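Local coordinates for protein agmatine ureohydrolase (Thermoplasma volcanium GSS1, PDB 3PZL) that probably hydrolyses agmatine to putrescine and urea, as a member of the arginase family that binds two manganese ions per subunit, at residues Lys23-Ala26 / Asp27-Asn30; Asp101-Glu104 / Ser105-Ala109; Asn208-Asp211 / Lys212-Glu216. All coordinates share one frame; numbering follows the deposited sequence.

Contact 1: residues Lys23-Ala26 / Asp27-Asn30; sequences KKIA and DAVN
Ile-25 and Ala-28 are the end residues of a type I beta turn in the loop that joins strand 20-21 to strand 37-42. Two hydrogen bonds hold the turn. The backbone bond that closes it runs from Ala-28 N to Ile-25 O (2.8 Å); it is bent to 141° at the hydrogen, and the amide approaches from above the carbonyl plane. Ala-28 is also the centre of an inverse gamma turn, so the chain bends again at once. The second bond comes from a side chain: Lys-24 NZ donates to Ala-28 O over 2.8 Å, in the carbonyl plane, with a C=O...N angle of 158°. Lys-24 starts with CG between its backbone N and carbonyl carbon (chi1 62°) and then runs fully extended, which carries the ammonium group across the mouth of the turn. Replacing Lys-24 by an alanine would probably leave Ala-28 O without this charged donor and the far side of the turn less firmly tied to the near one.

Apolar contact is slight. Ile-25 CB meets Ala-28 CB at 4.0 Å, while the end of the isoleucine leads away from the turn, where its side chain packs on Arg-62 and Tyr-65 of helix 57-65. The carboxylate of Asp-27 leads away from the turn into the protein, bonded through OD2 to Tyr-65 OH and through OD1 to Ser-70 OG. Lys-24 additionally packs on Leu-22 of the second subunit, which places the turn beside a subunit interface. At the exposed Val-29, the methyl CG2 lies 4.0 Å from Ala-26 O.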
loop_
_atom_site.group_PDB
_atom_site.type_symbol
_atom_site.label_atom_id
_atom_site.label_comp_id
_atom_site.label_asym_id
_atom_site.label_seq_id
_atom_site.Cartn_x
_atom_site.Cartn_y
_atom_site.Cartn_z
ATOM N N LYS B 23 23.090 -10.725 5.686
ATOM C CA LYS B 23 21.977 -11.311 4.959
ATOM C C LYS B 23 22.454 -11.953 3.666
ATOM O O LYS B 23 23.247 -11.368 2.928
ATOM C CB LYS B 23 20.950 -10.208 4.648
ATOM C CG LYS B 23 19.669 -10.637 3.989
ATOM C CD LYS B 23 18.816 -9.426 3.684
ATOM C CE LYS B 23 17.478 -9.754 3.080
ATOM N NZ LYS B 23 16.728 -8.546 2.624
ATOM N N LYS B 24 21.963 -13.156 3.404
ATOM C CA LYS B 24 22.185 -13.814 2.105
ATOM C C LYS B 24 21.193 -14.956 1.792
ATOM O O LYS B 24 20.257 -15.206 2.521
ATOM C CB LYS B 24 23.613 -14.321 2.009
ATOM C CG LYS B 24 23.958 -15.370 3.071
ATOM C CD LYS B 24 25.288 -16.044 2.745
ATOM C CE LYS B 24 25.652 -17.064 3.829
ATOM N NZ LYS B 24 26.998 -17.731 3.507
ATOM N N ILE B 25 21.400 -15.636 0.685
ATOM C CA ILE B 25 20.579 -16.783 0.378
ATOM C C ILE B 25 20.860 -17.906 1.368
ATOM O O ILE B 25 21.989 -18.382 1.492
ATOM C CB ILE B 25 20.800 -17.239 -1.052
ATOM C CG1 ILE B 25 20.224 -16.171 -1.984
ATOM C CG2 ILE B 25 20.142 -18.625 -1.256
ATOM C CD1 ILE B 25 20.037 -16.614 -3.427
ATOM N N ALA B 26 19.824 -18.340 2.058
ATOM C CA ALA B 26 20.017 -19.179 3.226
ATOM C C ALA B 26 20.812 -20.439 2.942
ATOM O O ALA B 26 21.485 -20.952 3.820
ATOM C CB ALA B 26 18.685 -19.513 3.855
ATOM N N ASP B 27 20.746 -20.930 1.712
ATOM C CA ASP B 27 21.404 -22.183 1.373
ATOM C C ASP B 27 22.769 -21.945 0.777
ATOM O O ASP B 27 23.571 -22.872 0.657
ATOM C CB ASP B 27 20.508 -23.078 0.493
ATOM C CG ASP B 27 19.164 -23.475 1.197
ATOM O OD1 ASP B 27 19.117 -23.504 2.457
ATOM O OD2 ASP B 27 18.154 -23.753 0.495
ATOM N N ALA B 28 23.057 -20.701 0.419
ATOM C CA ALA B 28 24.382 -20.367 -0.115
ATOM C C ALA B 28 25.434 -20.448 0.987
ATOM O O ALA B 28 25.914 -19.422 1.488
ATOM C CB ALA B 28 24.377 -19.012 -0.737
ATOM N N VAL B 29 25.786 -21.683 1.346
ATOM C CA VAL B 29 26.635 -21.966 2.494
ATOM C C VAL B 29 28.145 -21.962 2.186
ATOM O O VAL B 29 28.953 -21.697 3.061
ATOM C CB VAL B 29 26.188 -23.280 3.181
ATOM C CG1 VAL B 29 27.239 -23.769 4.175
ATOM C CG2 VAL B 29 24.913 -23.018 3.931
ATOM N N ASN B 30 28.525 -22.230 0.946
ATOM C CA ASN B 30 29.931 -22.396 0.621
ATOM C C ASN B 30 30.590 -21.107 0.192
ATOM O O ASN B 30 29.913 -20.184 -0.255
ATOM C CB ASN B 30 30.091 -23.438 -0.462
ATOM C CG ASN B 30 29.118 -24.558 -0.309
ATOM O OD1 ASN B 30 29.261 -25.419 0.550
ATOM N ND2 ASN B 30 28.100 -24.535 -1.125
#

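Contact 2: residues Asp101-Glu104 / Ser105-Ala109; sequences DTVE and SVVSA
Val-103 and Val-107 sit one turn apart on helix 96-112, one of the helices flanking the parallel sheet of the arginase alpha/beta fold. Their side chains lie side by side and point the same way, with Val-103 CG1 against Val-107 CG2 at 3.8 Å. Both have CG1 anti to the backbone N (chi1 163° in Val-103). In Val-107 this leaves CG2 beside its own N, on the side of the preceding turn, where it meets the earlier valine. Val-106 adopts the same conformation, and its CG2 comes 4.2 Å from Thr-102 CG2. Val-103 and Val-106 face the sheet, on Ile-42 and Phe-40 of strand 37-42, while Val-107 packs on Ala-133 in a loop; Val-106 also meets Phe-20 of the second subunit.

The serines put a hydroxyl where the valines put CG2, beside the backbone N (chi1 -44° in Ser-105), and there it reaches back to the main chain. Ser-105 OG donates to Asp-101 O at 3.2 Å. Ser-108 is built alike, but its bond from OG to Glu-104 O is weak. Glu-104 O is therefore approached by two donors of one residue, the stronger being Ser-108 N at 2.9 Å. Asp-101 itself forms a salt bridge with Arg-132. Among the backbone bonds, that from Val-107 N to Val-103 O (2.7 Å) runs nearly along the C=O axis.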
loop_
_atom_site.group_PDB
_atom_site.type_symbol
_atom_site.label_atom_id
_atom_site.label_comp_id
_atom_site.label_asym_id
_atom_site.label_seq_id
_atom_site.Cartn_x
_atom_site.Cartn_y
_atom_site.Cartn_z
ATOM N N ASP B 101 30.407 -4.227 -18.632
ATOM C CA ASP B 101 31.822 -4.623 -18.660
ATOM C C ASP B 101 32.151 -5.357 -17.395
ATOM O O ASP B 101 32.962 -6.258 -17.413
ATOM C CB ASP B 101 32.761 -3.425 -18.769
ATOM C CG ASP B 101 32.655 -2.730 -20.094
ATOM O OD1 ASP B 101 31.959 -3.250 -20.985
ATOM O OD2 ASP B 101 33.265 -1.650 -20.237
ATOM N N THR B 102 31.523 -4.983 -16.289
ATOM C CA THR B 102 31.827 -5.631 -15.021
ATOM C C THR B 102 31.260 -7.039 -15.026
ATOM O O THR B 102 31.935 -7.984 -14.610
ATOM C CB THR B 102 31.281 -4.850 -13.810
ATOM O OG1 THR B 102 31.843 -3.523 -13.780
ATOM C CG2 THR B 102 31.615 -5.587 -12.527
ATOM N N VAL B 103 30.023 -7.170 -15.499
ATOM C CA VAL B 103 29.377 -8.472 -15.596
ATOM C C VAL B 103 30.228 -9.437 -16.419
ATOM O O VAL B 103 30.495 -10.561 -15.952
ATOM C CB VAL B 103 27.924 -8.366 -16.144
ATOM C CG1 VAL B 103 27.399 -9.702 -16.619
ATOM C CG2 VAL B 103 27.008 -7.829 -15.059
ATOM N N GLU B 104 30.676 -8.989 -17.605
ATOM C CA GLU B 104 31.418 -9.830 -18.537
ATOM C C GLU B 104 32.623 -10.495 -17.878
ATOM O O GLU B 104 32.820 -11.692 -18.020
ATOM C CB GLU B 104 31.841 -9.033 -19.761
ATOM C CG GLU B 104 32.698 -9.806 -20.766
ATOM C CD GLU B 104 33.362 -8.878 -21.800
ATOM O OE1 GLU B 104 33.340 -7.628 -21.602
ATOM O OE2 GLU B 104 33.896 -9.391 -22.817
ATOM N N SER B 105 33.410 -9.722 -17.143
ATOM C CA SER B 105 34.546 -10.258 -16.377
ATOM C C SER B 105 34.102 -11.295 -15.340
ATOM O O SER B 105 34.702 -12.368 -15.197
ATOM C CB SER B 105 35.299 -9.126 -15.650
ATOM O OG SER B 105 35.491 -8.001 -16.503
ATOM N N VAL B 106 33.050 -10.957 -14.606
ATOM C CA VAL B 106 32.551 -11.820 -13.559
ATOM C C VAL B 106 31.991 -13.122 -14.143
ATOM O O VAL B 106 32.212 -14.208 -13.583
ATOM C CB VAL B 106 31.509 -11.088 -12.712
ATOM C CG1 VAL B 106 30.982 -12.007 -11.625
ATOM C CG2 VAL B 106 32.111 -9.786 -12.115
ATOM N N VAL B 107 31.293 -13.016 -15.276
ATOM C CA VAL B 107 30.771 -14.192 -15.973
ATOM C C VAL B 107 31.891 -15.090 -16.555
ATOM O O VAL B 107 31.928 -16.301 -16.258
ATOM C CB VAL B 107 29.686 -13.793 -17.016
ATOM C CG1 VAL B 107 29.297 -14.947 -17.882
ATOM C CG2 VAL B 107 28.440 -13.309 -16.297
ATOM N N SER B 108 32.797 -14.495 -17.353
ATOM C CA SER B 108 33.998 -15.198 -17.868
ATOM C C SER B 108 34.700 -15.938 -16.754
ATOM O O SER B 108 34.861 -17.161 -16.828
ATOM C CB SER B 108 35.017 -14.247 -18.508
ATOM O OG SER B 108 34.607 -13.788 -19.785
ATOM N N ALA B 109 35.088 -15.189 -15.718
ATOM C CA ALA B 109 35.823 -15.722 -14.572
ATOM C C ALA B 109 35.156 -16.981 -14.003
ATOM O O ALA B 109 35.793 -18.035 -13.905
ATOM C CB ALA B 109 35.986 -14.657 -13.512
#

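Contact 3: residues Asn208-Asp211 / Lys212-Glu216; sequences NGID and KYIEE
Asp-211 meets Glu-215 and Ile-214 one turn on in helix 202-220, which flanks the sheet of the arginase alpha/beta fold and is kinked just before this aspartate. Regular bonding resumes with Ile-214 N to Ile-210 O and continues with Glu-215 N to Asp-211 O at 2.7 Å. Glu-215 CG, anti to its carbonyl carbon, comes near the same oxygen, and the bend at chi2 leaves OE2 beside Asp-211 CB. The two carboxylates come near without touching, Asp-211 OD1 to Glu-215 OE2 being 4.8 Å, and their mutual repulsion is probably eased by Arg-256, paired with Asp-211, and Arg-260, paired with Glu-215. Asp-211 OD1 also lies 3.7 Å from Ile-214 CD1. Ile-210 and Ile-214 likewise face helix 251-261, and Ile-210 CG1 packs against Ile-214 CD1 at 3.6 Å.

Asn-208 spans the kink, where Gly-209 takes a positive phi of 74°. Its ND2 donates to Tyr-213 OH at 2.7 Å, almost straight (164°) and in the amide plane, although amide and ring planes are turned 33° apart. A water stands between Asn-208 O, to which it donates, and Lys-212 N, from which it accepts, linking that pair one turn apart beside the kink.

Lys-212 lies alongside Asn-208, its CD 3.7 Å from Asn-208 CB, and its CG sits over one face of the Tyr-213 ring. Its chain then bends at the last torsion, and Lys-212 NZ forms a salt bridge with Glu-216 OE2 (3.6 Å).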
loop_
_atom_site.group_PDB
_atom_site.type_symbol
_atom_site.label_atom_id
_atom_site.label_comp_id
_atom_site.label_asym_id
_atom_site.label_seq_id
_atom_site.Cartn_x
_atom_site.Cartn_y
_atom_site.Cartn_z
ATOM N N ASN B 208 0.197 -24.206 -28.659
ATOM C CA ASN B 208 0.907 -25.441 -28.968
ATOM C C ASN B 208 1.567 -26.092 -27.774
ATOM O O ASN B 208 2.255 -27.100 -27.903
ATOM C CB ASN B 208 1.951 -25.181 -30.042
ATOM C CG ASN B 208 1.336 -24.706 -31.355
ATOM O OD1 ASN B 208 0.238 -25.110 -31.733
ATOM N ND2 ASN B 208 2.045 -23.841 -32.047
ATOM N N GLY B 209 1.369 -25.531 -26.593
ATOM C CA GLY B 209 2.124 -25.988 -25.431
ATOM C C GLY B 209 3.568 -25.495 -25.491
ATOM O O GLY B 209 4.109 -25.202 -26.578
ATOM N N ILE B 210 4.194 -25.403 -24.319
ATOM C CA ILE B 210 5.567 -24.933 -24.204
ATOM C C ILE B 210 6.548 -26.001 -24.664
ATOM O O ILE B 210 7.563 -25.681 -25.302
ATOM C CB ILE B 210 5.885 -24.425 -22.753
ATOM C CG1 ILE B 210 7.330 -23.901 -22.612
ATOM C CG2 ILE B 210 5.602 -25.506 -21.717
ATOM C CD1 ILE B 210 7.654 -22.617 -23.389
ATOM N N ASP B 211 6.241 -27.264 -24.355
ATOM C CA ASP B 211 7.108 -28.396 -24.726
ATOM C C ASP B 211 7.601 -28.390 -26.178
ATOM O O ASP B 211 8.797 -28.561 -26.419
ATOM C CB ASP B 211 6.447 -29.728 -24.407
ATOM C CG ASP B 211 6.694 -30.169 -22.970
ATOM O OD1 ASP B 211 7.596 -29.624 -22.302
ATOM O OD2 ASP B 211 5.995 -31.084 -22.501
ATOM N N LYS B 212 6.696 -28.170 -27.132
ATOM C CA LYS B 212 7.085 -28.056 -28.539
ATOM C C LYS B 212 8.341 -27.211 -28.677
ATOM O O LYS B 212 9.361 -27.704 -29.109
ATOM C CB LYS B 212 5.938 -27.456 -29.363
ATOM C CG LYS B 212 6.286 -27.013 -30.781
ATOM C CD LYS B 212 5.022 -26.632 -31.525
ATOM C CE LYS B 212 5.194 -26.707 -33.057
ATOM N NZ LYS B 212 5.863 -25.481 -33.579
ATOM N N TYR B 213 8.262 -25.949 -28.264
ATOM C CA TYR B 213 9.371 -24.991 -28.356
ATOM C C TYR B 213 10.587 -25.354 -27.506
ATOM O O TYR B 213 11.713 -25.045 -27.868
ATOM C CB TYR B 213 8.849 -23.584 -28.056
ATOM C CG TYR B 213 7.636 -23.286 -28.921
ATOM C CD1 TYR B 213 7.782 -22.940 -30.275
ATOM C CD2 TYR B 213 6.341 -23.395 -28.397
ATOM C CE1 TYR B 213 6.697 -22.698 -31.055
ATOM C CE2 TYR B 213 5.255 -23.150 -29.170
ATOM C CZ TYR B 213 5.442 -22.812 -30.495
ATOM O OH TYR B 213 4.358 -22.575 -31.284
ATOM N N ILE B 214 10.342 -26.035 -26.389
ATOM C CA ILE B 214 11.425 -26.652 -25.595
ATOM C C ILE B 214 12.177 -27.761 -26.377
ATOM O O ILE B 214 13.419 -27.790 -26.373
ATOM C CB ILE B 214 10.887 -27.225 -24.290
ATOM C CG1 ILE B 214 10.275 -26.101 -23.450
ATOM C CG2 ILE B 214 11.984 -27.911 -23.535
ATOM C CD1 ILE B 214 9.640 -26.564 -22.162
ATOM N N GLU B 215 11.411 -28.652 -27.033
ATOM C CA GLU B 215 11.957 -29.718 -27.888
ATOM C C GLU B 215 12.891 -29.171 -28.969
ATOM O O GLU B 215 14.001 -29.675 -29.135
ATOM C CB GLU B 215 10.853 -30.563 -28.572
ATOM C CG GLU B 215 9.681 -31.050 -27.691
ATOM C CD GLU B 215 10.108 -31.943 -26.502
ATOM O OE1 GLU B 215 11.341 -32.081 -26.242
ATOM O OE2 GLU B 215 9.197 -32.496 -25.813
ATOM N N GLU B 216 12.441 -28.153 -29.699
ATOM C CA GLU B 216 13.251 -27.564 -30.761
ATOM C C GLU B 216 14.638 -27.160 -30.232
ATOM O O GLU B 216 15.655 -27.671 -30.721
ATOM C CB GLU B 216 12.552 -26.370 -31.446
ATOM C CG GLU B 216 11.217 -26.668 -32.129
ATOM C CD GLU B 216 10.478 -25.394 -32.559
ATOM O OE1 GLU B 216 10.936 -24.271 -32.219
ATOM O OE2 GLU B 216 9.414 -25.509 -33.224
HETATM O O HOH W 1 3.643 -28.727 -26.247
#

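All three contacts are local and none is pure core: each combines three buried residues with exposed ones, as Val-103, Val-106 and Val-107 against Ser-105 in contact 2, or Ile-210, Tyr-213 and Ile-214 against Lys-212 in contact 3. Contact 2 lies nearest the chain's centre, about 15 Å against 19 and 20 Å, centre to centre. Contact 1 is a loop turn, whereas contacts 2 and 3 lie on helices 96-112 and 202-220. Contacts 1 and 2 reach the second subunit; no other chain touches contact 3. Chemistry follows place: a lysine on a backbone oxygen, then valines directed mostly to the sheet with serine hydroxyls turned back to the helix backbone, then amide, phenol, water and paired charges at a kink.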